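Local coordinates for Pre-mRNA splicing factor PRP8 (Cyanidioschyzon merolae, PDB 6NQI), which probably binds spliceosomal snRNAs and intron RNA as a core splicing factor, this piece being its RNase H-like domain, at residues 13-18 and 83-88. Residues are numbered along the deposited sequence; the frame is centred on the assembly and turned at random.
Sequences IVDDRT and VLAQTA. With BME (beta-mercaptoethanol), chain C.
A85 lays its CB over one face of the R17 guanidinium, 3.9 Å from R17 NE, while the carboxylate of D15 occupies the edge of the same group. The grip is side-on: R17 NE donates to D15 OD1 at 2.8 Å on the syn side but tilted 31° from the carboxylate plane, and R17 NH2 forms a salt bridge with D15 OD2, which it meets from above that plane. D15 OD1 also accepts a hydrogen bond from the backbone N of R17, 3.1 Å away on the opposite face of the carboxylate to NE, which closes an Asx turn. CG of D15 stands anti to its backbone N (chi1 -168°), where it touches A85 CB at 3.8 Å. An alanine here would probably leave NE and NH2 of R17 without their carboxylate, the guanidinium less firmly held over A85, and the turn without its side-chain acceptor.

Beyond the pair, R17 CG packs on the amide of Q86, whose plane is tilted 46° from the guanidinium. The hydroxyl of a beta-mercaptoethanol, probably from crystallisation, donates to D16 OD1 at 2.8 Å and accepts weak bonds from the backbone N of D16 and Q86, bridging the diverging chains.

Upstream the segments illustrate parallel pairing: V14 N donates to V83 O, and V14 O accepts from A85 N at 2.8 Å. I13 lies beside V83 on one face, V14 beside L84 on the other. In this RNase H-like sheet, strand 81-84 runs between 107-108 and 11-21; strand 24-32 flanks 11-21 on its far side, and helix 54-71 covers V14 and D16.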
loop_
_atom_site.group_PDB
_atom_site.type_symbol
_atom_site.label_atom_id
_atom_site.label_comp_id
_atom_site.label_asym_id
_atom_site.label_seq_id
_atom_site.Cartn_x
_atom_site.Cartn_y
_atom_site.Cartn_z
ATOM N N ILE A 13 5.155 -3.857 1.787
ATOM C CA ILE A 13 3.961 -4.181 2.553
ATOM C C ILE A 13 2.780 -4.291 1.574
ATOM O O ILE A 13 2.427 -3.318 0.887
ATOM C CB ILE A 13 3.685 -3.119 3.627
ATOM C CG1 ILE A 13 4.955 -2.669 4.369
ATOM C CG2 ILE A 13 2.738 -3.698 4.649
ATOM C CD1 ILE A 13 5.623 -3.697 5.297
ATOM N N VAL A 14 2.181 -5.476 1.481
ATOM C CA VAL A 14 1.107 -5.715 0.533
ATOM C C VAL A 14 -0.195 -5.922 1.292
ATOM O O VAL A 14 -0.265 -6.757 2.208
ATOM C CB VAL A 14 1.419 -6.910 -0.373
ATOM C CG1 VAL A 14 0.433 -6.896 -1.586
ATOM C CG2 VAL A 14 2.912 -6.906 -0.768
ATOM N N ASP A 15 -1.207 -5.128 0.941
ATOM C CA ASP A 15 -2.510 -5.144 1.606
ATOM C C ASP A 15 -3.580 -5.226 0.524
ATOM O O ASP A 15 -3.733 -4.296 -0.279
ATOM C CB ASP A 15 -2.681 -3.898 2.487
ATOM C CG ASP A 15 -3.873 -3.984 3.435
ATOM O OD1 ASP A 15 -4.791 -4.797 3.216
ATOM O OD2 ASP A 15 -3.894 -3.233 4.439
ATOM N N ASP A 16 -4.310 -6.337 0.486
ATOM C CA ASP A 16 -5.358 -6.510 -0.508
ATOM C C ASP A 16 -6.745 -6.559 0.116
ATOM O O ASP A 16 -7.713 -6.843 -0.580
ATOM C CB ASP A 16 -5.082 -7.759 -1.359
ATOM C CG ASP A 16 -5.270 -9.056 -0.594
ATOM O OD1 ASP A 16 -5.311 -9.028 0.660
ATOM O OD2 ASP A 16 -5.342 -10.117 -1.261
ATOM N N ARG A 17 -6.864 -6.216 1.393
ATOM C CA ARG A 17 -8.124 -6.296 2.120
ATOM C C ARG A 17 -9.240 -5.424 1.528
ATOM O O ARG A 17 -10.391 -5.529 1.976
ATOM C CB ARG A 17 -7.874 -5.930 3.576
ATOM C CG ARG A 17 -7.116 -6.989 4.300
ATOM C CD ARG A 17 -6.803 -6.582 5.710
ATOM N NE ARG A 17 -5.716 -5.610 5.783
ATOM C CZ ARG A 17 -5.167 -5.229 6.935
ATOM N NH1 ARG A 17 -5.624 -5.757 8.070
ATOM N NH2 ARG A 17 -4.164 -4.349 6.957
ATOM N N THR A 18 -8.928 -4.566 0.558
ATOM C CA THR A 18 -9.907 -3.799 -0.200
ATOM C C THR A 18 -9.867 -4.183 -1.676
ATOM O O THR A 18 -10.050 -3.350 -2.569
ATOM C CB THR A 18 -9.669 -2.297 -0.042
ATOM O OG1 THR A 18 -8.360 -1.962 -0.525
ATOM C CG2 THR A 18 -9.841 -1.869 1.400
ATOM N N VAL A 83 5.946 -8.397 2.888
ATOM C CA VAL A 83 5.088 -8.615 4.052
ATOM C C VAL A 83 3.640 -8.530 3.585
ATOM O O VAL A 83 3.207 -7.477 3.097
ATOM C CB VAL A 83 5.363 -7.594 5.175
ATOM C CG1 VAL A 83 4.618 -7.978 6.458
ATOM C CG2 VAL A 83 6.852 -7.397 5.416
ATOM N N LEU A 84 2.892 -9.617 3.751
ATOM C CA LEU A 84 1.499 -9.699 3.335
ATOM C C LEU A 84 0.582 -9.422 4.510
ATOM O O LEU A 84 0.805 -9.914 5.622
ATOM C CB LEU A 84 1.164 -11.076 2.760
ATOM C CG LEU A 84 2.038 -11.558 1.613
ATOM C CD1 LEU A 84 1.690 -12.983 1.223
ATOM C CD2 LEU A 84 1.869 -10.609 0.438
ATOM N N ALA A 85 -0.442 -8.611 4.258
ATOM C CA ALA A 85 -1.403 -8.320 5.309
ATOM C C ALA A 85 -2.284 -9.526 5.595
ATOM O O ALA A 85 -2.688 -9.735 6.742
ATOM C CB ALA A 85 -2.244 -7.101 4.937
ATOM N N GLN A 86 -2.608 -10.324 4.573
ATOM C CA GLN A 86 -3.458 -11.501 4.741
ATOM C C GLN A 86 -2.678 -12.777 4.443
ATOM O O GLN A 86 -2.087 -12.924 3.366
ATOM C CB GLN A 86 -4.708 -11.409 3.862
ATOM C CG GLN A 86 -5.812 -10.578 4.509
ATOM C CD GLN A 86 -7.089 -10.496 3.672
ATOM O OE1 GLN A 86 -7.040 -10.502 2.440
ATOM N NE2 GLN A 86 -8.237 -10.411 4.348
ATOM N N THR A 87 -2.721 -13.720 5.383
ATOM C CA THR A 87 -1.882 -14.903 5.267
ATOM C C THR A 87 -2.380 -15.838 4.178
ATOM O O THR A 87 -1.617 -16.694 3.709
ATOM C CB THR A 87 -1.806 -15.615 6.624
ATOM O OG1 THR A 87 -0.796 -16.635 6.590
ATOM C CG2 THR A 87 -3.149 -16.252 7.001
ATOM N N ALA A 88 -3.629 -15.655 3.729
ATOM C CA ALA A 88 -4.217 -16.545 2.734
ATOM C C ALA A 88 -3.468 -16.496 1.417
ATOM O O ALA A 88 -3.481 -17.483 0.672
ATOM C CB ALA A 88 -5.680 -16.188 2.504
HETATM C C1 BME C . -1.940 -8.890 0.369
HETATM C C2 BME C . -1.693 -10.353 0.053
HETATM O O1 BME C . -2.709 -8.906 1.545
HETATM S S2 BME C . -1.044 -10.663 -1.608
#